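Local coordinates for pmbA-related protein (Thermotoga maritima, PDB 1VL4), which is of uncertain function but is a PmbA/TldD (peptidase U62) family protein and may act as a metallopeptidase, at residues E273-D284 with T305-L315; I381-A389 with I406-L415. One frame throughout, in Å; residues are numbered along the deposited sequence.

Contact 1 (E273-D284 with T305-L315); sequences EQVGNPAVSIKD and TEKFVLENGVL
K283-E306 and D284-K307 are salt bridges at one end of the antiparallel pair. K283 NZ reaches E306 OE2 at 2.7 Å, on the anti side and 30° out of the plane of a carboxylate whose other oxygen is paired with R114. K307 NZ comes to D284 OD2, also at 2.7 Å, from above the carboxylate plane; T305 O and T305 OG1 accept from the same ammonium, T305 OG1 is itself hydrogen-bonded to T333 O, and V344 N and N335 hold the carboxylate of D284. On its way to E306 the lysine chain of K283 bends at chi3 (85°) and crosses the F308 ring, laying CE over the face, 3.8 Å from the centroid; E311 CG covers the opposite face. NZ adds an off-centre cation-pi contact. Among the apolar groups, I282 and L310 lie side by side, with CD1 of the isoleucine 3.6 Å from CD2 of the leucine. S281 OG accepts a nearly straight bond from N312 N (2.9 Å, 170°), and a water joins P278 O, S281 OG and N312 OD1. In the backbone, I282 O takes both V309 N and L310 N, while G276 N binds G313 O. The pattern is an antiparallel pair broken by a classic beta bulge, followed by a type I' turn from E311 to V314.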
# COMPACT_ATOMS: atom_id res chain seq x y z
N GLU A 273 -16.29 -21.05 24.39
CA GLU A 273 -16.82 -20.08 25.35
C GLU A 273 -17.79 -19.13 24.66
O GLU A 273 -17.77 -18.99 23.43
CB GLU A 273 -15.68 -19.28 25.95
CG GLU A 273 -14.64 -20.15 26.66
CD GLU A 273 -13.61 -19.35 27.41
OE1 GLU A 273 -13.53 -18.11 27.21
OE2 GLU A 273 -12.85 -19.97 28.19
N GLN A 274 -18.62 -18.44 25.46
CA GLN A 274 -19.53 -17.41 24.93
C GLN A 274 -18.86 -16.08 24.71
O GLN A 274 -18.86 -15.20 25.58
CB GLN A 274 -20.74 -17.22 25.84
CG GLN A 274 -21.76 -18.28 25.66
CD GLN A 274 -22.97 -17.78 24.98
OE1 GLN A 274 -22.89 -17.19 23.90
NE2 GLN A 274 -24.12 -17.98 25.61
N VAL A 275 -18.29 -15.93 23.53
CA VAL A 275 -17.60 -14.73 23.16
C VAL A 275 -18.56 -13.63 22.74
O VAL A 275 -18.32 -12.43 22.95
CB VAL A 275 -16.59 -15.06 22.05
CG1 VAL A 275 -16.15 -13.82 21.30
CG2 VAL A 275 -15.42 -15.77 22.68
N GLY A 276 -19.65 -14.04 22.10
CA GLY A 276 -20.66 -13.09 21.71
C GLY A 276 -21.99 -13.32 22.37
O GLY A 276 -22.22 -14.33 23.06
N ASN A 277 -22.88 -12.38 22.14
CA ASN A 277 -24.28 -12.53 22.52
C ASN A 277 -24.89 -13.75 21.81
O ASN A 277 -24.49 -14.07 20.70
CB ASN A 277 -25.03 -11.27 22.13
CG ASN A 277 -26.37 -11.20 22.76
OD1 ASN A 277 -27.32 -11.83 22.29
ND2 ASN A 277 -26.47 -10.46 23.84
N PRO A 278 -25.78 -14.48 22.49
CA PRO A 278 -26.51 -15.56 21.86
C PRO A 278 -27.16 -15.24 20.53
O PRO A 278 -27.30 -16.16 19.69
CB PRO A 278 -27.57 -15.91 22.87
CG PRO A 278 -26.87 -15.69 24.19
CD PRO A 278 -26.03 -14.42 23.93
N ALA A 279 -27.54 -13.96 20.34
CA ALA A 279 -28.08 -13.48 19.07
C ALA A 279 -27.10 -13.50 17.89
O ALA A 279 -27.52 -13.36 16.76
CB ALA A 279 -28.65 -12.08 19.22
N VAL A 280 -25.80 -13.69 18.14
CA VAL A 280 -24.79 -13.45 17.14
C VAL A 280 -24.23 -14.78 16.65
O VAL A 280 -23.67 -15.52 17.45
CB VAL A 280 -23.66 -12.61 17.70
CG1 VAL A 280 -22.42 -12.57 16.71
CG2 VAL A 280 -24.16 -11.22 18.00
N SER A 281 -24.42 -15.07 15.35
CA SER A 281 -23.74 -16.18 14.69
C SER A 281 -22.98 -15.61 13.51
O SER A 281 -23.53 -14.81 12.75
CB SER A 281 -24.72 -17.26 14.21
OG SER A 281 -25.38 -17.94 15.29
N ILE A 282 -21.73 -16.06 13.35
CA ILE A 282 -20.89 -15.63 12.28
C ILE A 282 -20.33 -16.90 11.62
O ILE A 282 -19.74 -17.79 12.31
CB ILE A 282 -19.72 -14.75 12.79
CG1 ILE A 282 -20.29 -13.50 13.49
CG2 ILE A 282 -18.84 -14.33 11.65
CD1 ILE A 282 -19.21 -12.62 14.15
N LYS A 283 -20.51 -16.95 10.30
CA LYS A 283 -20.10 -18.07 9.47
C LYS A 283 -19.02 -17.65 8.49
O LYS A 283 -18.90 -16.48 8.07
CB LYS A 283 -21.31 -18.62 8.68
CG LYS A 283 -22.47 -19.17 9.50
CD LYS A 283 -23.36 -20.09 8.66
CE LYS A 283 -22.89 -21.53 8.58
NZ LYS A 283 -23.83 -22.30 7.69
N ASP A 284 -18.22 -18.64 8.11
CA ASP A 284 -17.31 -18.50 6.95
C ASP A 284 -17.98 -19.24 5.82
O ASP A 284 -18.24 -20.45 5.95
CB ASP A 284 -15.92 -19.08 7.28
CG ASP A 284 -14.94 -19.03 6.05
OD1 ASP A 284 -15.20 -18.28 5.09
OD2 ASP A 284 -13.95 -19.80 6.01
N THR A 305 -14.63 -24.51 2.90
CA THR A 305 -15.69 -25.12 3.69
C THR A 305 -16.57 -24.04 4.32
O THR A 305 -16.14 -22.90 4.57
CB THR A 305 -15.11 -26.03 4.82
OG1 THR A 305 -14.35 -25.27 5.74
CG2 THR A 305 -14.24 -27.13 4.26
N GLU A 306 -17.82 -24.41 4.54
CA GLU A 306 -18.81 -23.61 5.27
C GLU A 306 -18.88 -24.06 6.73
O GLU A 306 -19.08 -25.25 7.05
CB GLU A 306 -20.16 -23.67 4.61
CG GLU A 306 -21.30 -22.87 5.32
CD GLU A 306 -22.58 -22.84 4.51
OE1 GLU A 306 -22.58 -23.42 3.39
OE2 GLU A 306 -23.55 -22.20 4.98
N LYS A 307 -18.77 -23.11 7.64
CA LYS A 307 -18.85 -23.45 9.06
C LYS A 307 -19.19 -22.24 9.89
O LYS A 307 -18.96 -21.13 9.47
CB LYS A 307 -17.54 -24.06 9.58
CG LYS A 307 -16.37 -23.14 9.50
CD LYS A 307 -15.80 -23.05 8.10
CE LYS A 307 -14.32 -22.75 8.07
NZ LYS A 307 -13.94 -22.47 6.66
N PHE A 308 -19.69 -22.49 11.09
CA PHE A 308 -19.76 -21.43 12.10
C PHE A 308 -18.40 -21.13 12.74
O PHE A 308 -17.66 -22.03 13.18
CB PHE A 308 -20.77 -21.76 13.19
CG PHE A 308 -22.19 -21.79 12.70
CD1 PHE A 308 -22.95 -20.63 12.64
CD2 PHE A 308 -22.77 -23.00 12.34
CE1 PHE A 308 -24.21 -20.67 12.20
CE2 PHE A 308 -24.08 -23.05 11.91
CZ PHE A 308 -24.79 -21.88 11.83
N VAL A 309 -18.08 -19.85 12.78
CA VAL A 309 -17.04 -19.38 13.66
C VAL A 309 -17.65 -19.08 15.05
O VAL A 309 -17.14 -19.55 16.06
CB VAL A 309 -16.30 -18.17 13.07
CG1 VAL A 309 -15.14 -17.75 14.00
CG2 VAL A 309 -15.73 -18.54 11.70
N LEU A 310 -18.75 -18.33 15.06
CA LEU A 310 -19.57 -18.16 16.24
C LEU A 310 -20.92 -18.75 15.95
O LEU A 310 -21.54 -18.44 14.93
CB LEU A 310 -19.73 -16.68 16.57
CG LEU A 310 -18.84 -15.97 17.59
CD1 LEU A 310 -17.50 -16.62 17.83
CD2 LEU A 310 -18.68 -14.48 17.18
N GLU A 311 -21.36 -19.63 16.81
CA GLU A 311 -22.66 -20.20 16.67
C GLU A 311 -23.40 -19.86 17.96
O GLU A 311 -23.05 -20.36 19.03
CB GLU A 311 -22.58 -21.70 16.45
CG GLU A 311 -23.99 -22.28 16.15
CD GLU A 311 -23.98 -23.74 15.75
OE1 GLU A 311 -22.89 -24.36 15.74
OE2 GLU A 311 -25.08 -24.27 15.43
N ASN A 312 -24.41 -19.00 17.83
CA ASN A 312 -25.14 -18.46 18.98
C ASN A 312 -24.15 -17.93 20.03
O ASN A 312 -24.30 -18.17 21.19
CB ASN A 312 -26.09 -19.48 19.59
CG ASN A 312 -27.03 -20.11 18.55
OD1 ASN A 312 -27.53 -19.43 17.67
ND2 ASN A 312 -27.27 -21.41 18.66
N GLY A 313 -23.15 -17.21 19.55
CA GLY A 313 -22.22 -16.49 20.37
C GLY A 313 -21.09 -17.36 20.88
O GLY A 313 -20.16 -16.83 21.47
N VAL A 314 -21.13 -18.67 20.62
CA VAL A 314 -20.12 -19.59 21.11
C VAL A 314 -19.04 -19.73 20.05
O VAL A 314 -19.36 -19.96 18.88
CB VAL A 314 -20.75 -20.95 21.51
CG1 VAL A 314 -19.69 -21.96 21.95
CG2 VAL A 314 -21.80 -20.77 22.63
N LEU A 315 -17.77 -19.53 20.44
CA LEU A 315 -16.67 -19.74 19.52
C LEU A 315 -16.42 -21.27 19.25
O LEU A 315 -16.03 -22.04 20.15
CB LEU A 315 -15.40 -19.07 20.05
CG LEU A 315 -14.14 -19.23 19.20
CD1 LEU A 315 -14.20 -18.44 17.91
CD2 LEU A 315 -12.89 -18.83 20.02
O HOH W 1 -27.85 -16.74 17.10

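Contact 2 (I381-A389 with I406-L415); sequences ISGEFSLFA and ITISGNFLDL
An antiparallel beta pairing in the mixed sheet of the C-terminal domain joins E384-A389 to I406-N411, where the second strand runs straight into helix 412-417 through an N-cap asparagine. Backbone bonds link F385 with G410 and L387 with I408 in both directions; the L387 N to I408 O bond is 2.8 Å long. On the face carrying F385, L387 and I408, the F385 ring is swung across to the other strand because its CG sits between the backbone N and carbonyl carbon (chi1 67°). It lies over glycine G410, with G410 N 3.5 Å above the ring plane and offset toward the rim, while F412 N meets the ring edge. I408 CD1 and L415 CD1 each pack 4.1 Å from this ring, at F385 CE1 and F385 CZ respectively. L247 of helix 241-247 packs against L387, F412 and L415. At the strand-helix junction, F412 N binds G383 O (2.9 Å). The amide of N411 works at both ends: ND2 donates to S382 O and, in its own plane, to E384 OE2 (2.8 Å, 172°), which it meets from above the carboxylate; its OD1 receives L413 N on a lone pair at 2.9 Å, capping the helix.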
# COMPACT_ATOMS: atom_id res chain seq x y z
N ILE A 381 -5.09 -7.12 18.02
CA ILE A 381 -4.42 -7.89 19.06
C ILE A 381 -5.17 -7.73 20.37
O ILE A 381 -5.38 -8.68 21.09
CB ILE A 381 -2.93 -7.55 19.22
CG1 ILE A 381 -2.19 -7.67 17.89
CG2 ILE A 381 -2.27 -8.50 20.26
CD1 ILE A 381 -0.82 -7.01 17.93
N SER A 382 -5.56 -6.51 20.70
CA SER A 382 -6.27 -6.24 21.96
C SER A 382 -7.78 -6.33 21.79
O SER A 382 -8.50 -6.57 22.75
CB SER A 382 -5.98 -4.84 22.46
OG SER A 382 -6.25 -3.90 21.44
N GLY A 383 -8.24 -6.06 20.58
CA GLY A 383 -9.67 -5.88 20.29
C GLY A 383 -10.12 -4.43 20.36
O GLY A 383 -11.25 -4.08 19.94
N GLU A 384 -9.25 -3.56 20.87
CA GLU A 384 -9.61 -2.17 21.11
C GLU A 384 -9.69 -1.41 19.81
O GLU A 384 -8.89 -1.63 18.89
CB GLU A 384 -8.61 -1.49 22.03
CG GLU A 384 -8.53 -2.05 23.42
CD GLU A 384 -9.82 -1.90 24.17
OE1 GLU A 384 -10.40 -0.78 24.18
OE2 GLU A 384 -10.26 -2.90 24.77
N PHE A 385 -10.70 -0.53 19.75
CA PHE A 385 -10.88 0.38 18.64
C PHE A 385 -11.27 1.74 19.18
O PHE A 385 -11.82 1.83 20.28
CB PHE A 385 -11.92 -0.14 17.59
CG PHE A 385 -13.37 -0.22 18.11
CD1 PHE A 385 -14.21 0.90 18.07
CD2 PHE A 385 -13.88 -1.40 18.62
CE1 PHE A 385 -15.50 0.84 18.54
CE2 PHE A 385 -15.18 -1.47 19.09
CZ PHE A 385 -15.99 -0.35 19.06
N SER A 386 -10.92 2.76 18.41
CA SER A 386 -11.30 4.16 18.62
C SER A 386 -11.34 4.82 17.24
O SER A 386 -10.33 4.99 16.56
CB SER A 386 -10.29 4.88 19.48
OG SER A 386 -10.67 6.24 19.59
N LEU A 387 -12.54 5.16 16.79
CA LEU A 387 -12.80 5.38 15.39
C LEU A 387 -13.69 6.58 15.22
O LEU A 387 -14.70 6.72 15.94
CB LEU A 387 -13.50 4.15 14.78
CG LEU A 387 -12.71 2.83 14.72
CD1 LEU A 387 -13.65 1.70 14.36
CD2 LEU A 387 -11.53 2.90 13.73
N PHE A 388 -13.34 7.43 14.27
CA PHE A 388 -14.24 8.47 13.83
C PHE A 388 -15.44 7.82 13.18
O PHE A 388 -15.34 6.74 12.60
CB PHE A 388 -13.58 9.40 12.82
CG PHE A 388 -12.44 10.18 13.38
CD1 PHE A 388 -11.16 9.63 13.40
CD2 PHE A 388 -12.62 11.46 13.83
CE1 PHE A 388 -10.09 10.36 13.90
CE2 PHE A 388 -11.55 12.18 14.31
CZ PHE A 388 -10.29 11.63 14.35
N ALA A 389 -16.60 8.46 13.30
CA ALA A 389 -17.84 7.84 12.81
C ALA A 389 -18.84 8.89 12.33
O ALA A 389 -18.71 10.09 12.64
CB ALA A 389 -18.46 6.97 13.92
N ILE A 406 -18.23 12.79 15.80
CA ILE A 406 -18.23 11.81 16.86
C ILE A 406 -17.19 10.72 16.66
O ILE A 406 -16.81 10.39 15.54
CB ILE A 406 -19.63 11.19 17.09
CG1 ILE A 406 -20.22 10.66 15.78
CG2 ILE A 406 -20.53 12.22 17.77
CD1 ILE A 406 -21.26 9.59 16.00
N THR A 407 -16.71 10.22 17.79
CA THR A 407 -15.85 9.09 17.85
C THR A 407 -16.56 7.99 18.64
O THR A 407 -17.20 8.24 19.65
CB THR A 407 -14.51 9.47 18.55
OG1 THR A 407 -13.77 10.33 17.68
CG2 THR A 407 -13.66 8.22 18.86
N ILE A 408 -16.42 6.76 18.15
CA ILE A 408 -16.83 5.63 18.93
C ILE A 408 -15.61 4.86 19.33
O ILE A 408 -14.62 4.80 18.59
CB ILE A 408 -17.81 4.70 18.17
CG1 ILE A 408 -17.23 4.24 16.84
CG2 ILE A 408 -19.17 5.41 17.96
CD1 ILE A 408 -18.03 3.16 16.22
N SER A 409 -15.70 4.26 20.52
CA SER A 409 -14.64 3.42 21.02
C SER A 409 -15.19 2.25 21.84
O SER A 409 -16.30 2.30 22.34
CB SER A 409 -13.70 4.25 21.88
OG SER A 409 -14.38 4.63 23.05
N GLY A 410 -14.40 1.20 21.93
CA GLY A 410 -14.72 0.06 22.73
C GLY A 410 -13.76 -1.05 22.41
O GLY A 410 -12.67 -0.80 21.86
N ASN A 411 -14.16 -2.25 22.79
CA ASN A 411 -13.49 -3.48 22.39
C ASN A 411 -14.47 -4.26 21.54
O ASN A 411 -15.61 -4.47 21.96
CB ASN A 411 -13.13 -4.31 23.61
CG ASN A 411 -12.21 -5.47 23.27
OD1 ASN A 411 -12.63 -6.49 22.68
ND2 ASN A 411 -10.94 -5.34 23.64
N PHE A 412 -14.01 -4.70 20.37
CA PHE A 412 -14.81 -5.47 19.44
C PHE A 412 -15.49 -6.70 20.09
O PHE A 412 -16.64 -6.99 19.77
CB PHE A 412 -13.96 -5.89 18.21
CG PHE A 412 -14.79 -6.46 17.10
CD1 PHE A 412 -15.60 -5.64 16.33
CD2 PHE A 412 -14.85 -7.84 16.88
CE1 PHE A 412 -16.42 -6.18 15.33
CE2 PHE A 412 -15.66 -8.37 15.90
CZ PHE A 412 -16.46 -7.54 15.13
N LEU A 413 -14.81 -7.38 21.01
CA LEU A 413 -15.39 -8.56 21.64
C LEU A 413 -16.55 -8.20 22.55
O LEU A 413 -17.56 -8.88 22.53
CB LEU A 413 -14.35 -9.39 22.40
CG LEU A 413 -13.22 -9.97 21.51
CD1 LEU A 413 -12.29 -10.92 22.31
CD2 LEU A 413 -13.78 -10.66 20.27
N ASP A 414 -16.42 -7.11 23.29
CA ASP A 414 -17.52 -6.60 24.10
C ASP A 414 -18.69 -6.15 23.23
O ASP A 414 -19.82 -6.35 23.58
CB ASP A 414 -17.07 -5.40 24.94
CG ASP A 414 -16.15 -5.80 26.09
OD1 ASP A 414 -16.43 -6.84 26.75
OD2 ASP A 414 -15.17 -5.07 26.34
N LEU A 415 -18.40 -5.51 22.12
CA LEU A 415 -19.42 -5.21 21.12
C LEU A 415 -20.24 -6.45 20.75
O LEU A 415 -21.48 -6.40 20.77
CB LEU A 415 -18.77 -4.64 19.86
CG LEU A 415 -19.74 -4.01 18.86
CD1 LEU A 415 -19.12 -2.80 18.20
CD2 LEU A 415 -20.20 -5.03 17.82

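In the fold
Following the chain from the N terminus, contact 1 comes first: strand 282-285 leaves, and after twenty intervening residues with almost no regular structure the chain returns as 307-311 and 314-315, closing that loop. Helix 322-328, strand 345-348, which pairs with 282-285, and strand 365-372 follow before contact 2 opens. Contact 2 closes a shorter excursion, mostly the rest of strand 384-395 and strand 398-404. The two loops are therefore in series, neither nesting nor crossing, and they belong to different sheets of the C-terminal domain. Their centres are about 20 Å apart, yet helix 412-417 bridges them: V275 CG1 packs 4.1 Å from L413 CD2, and L416 touches L310.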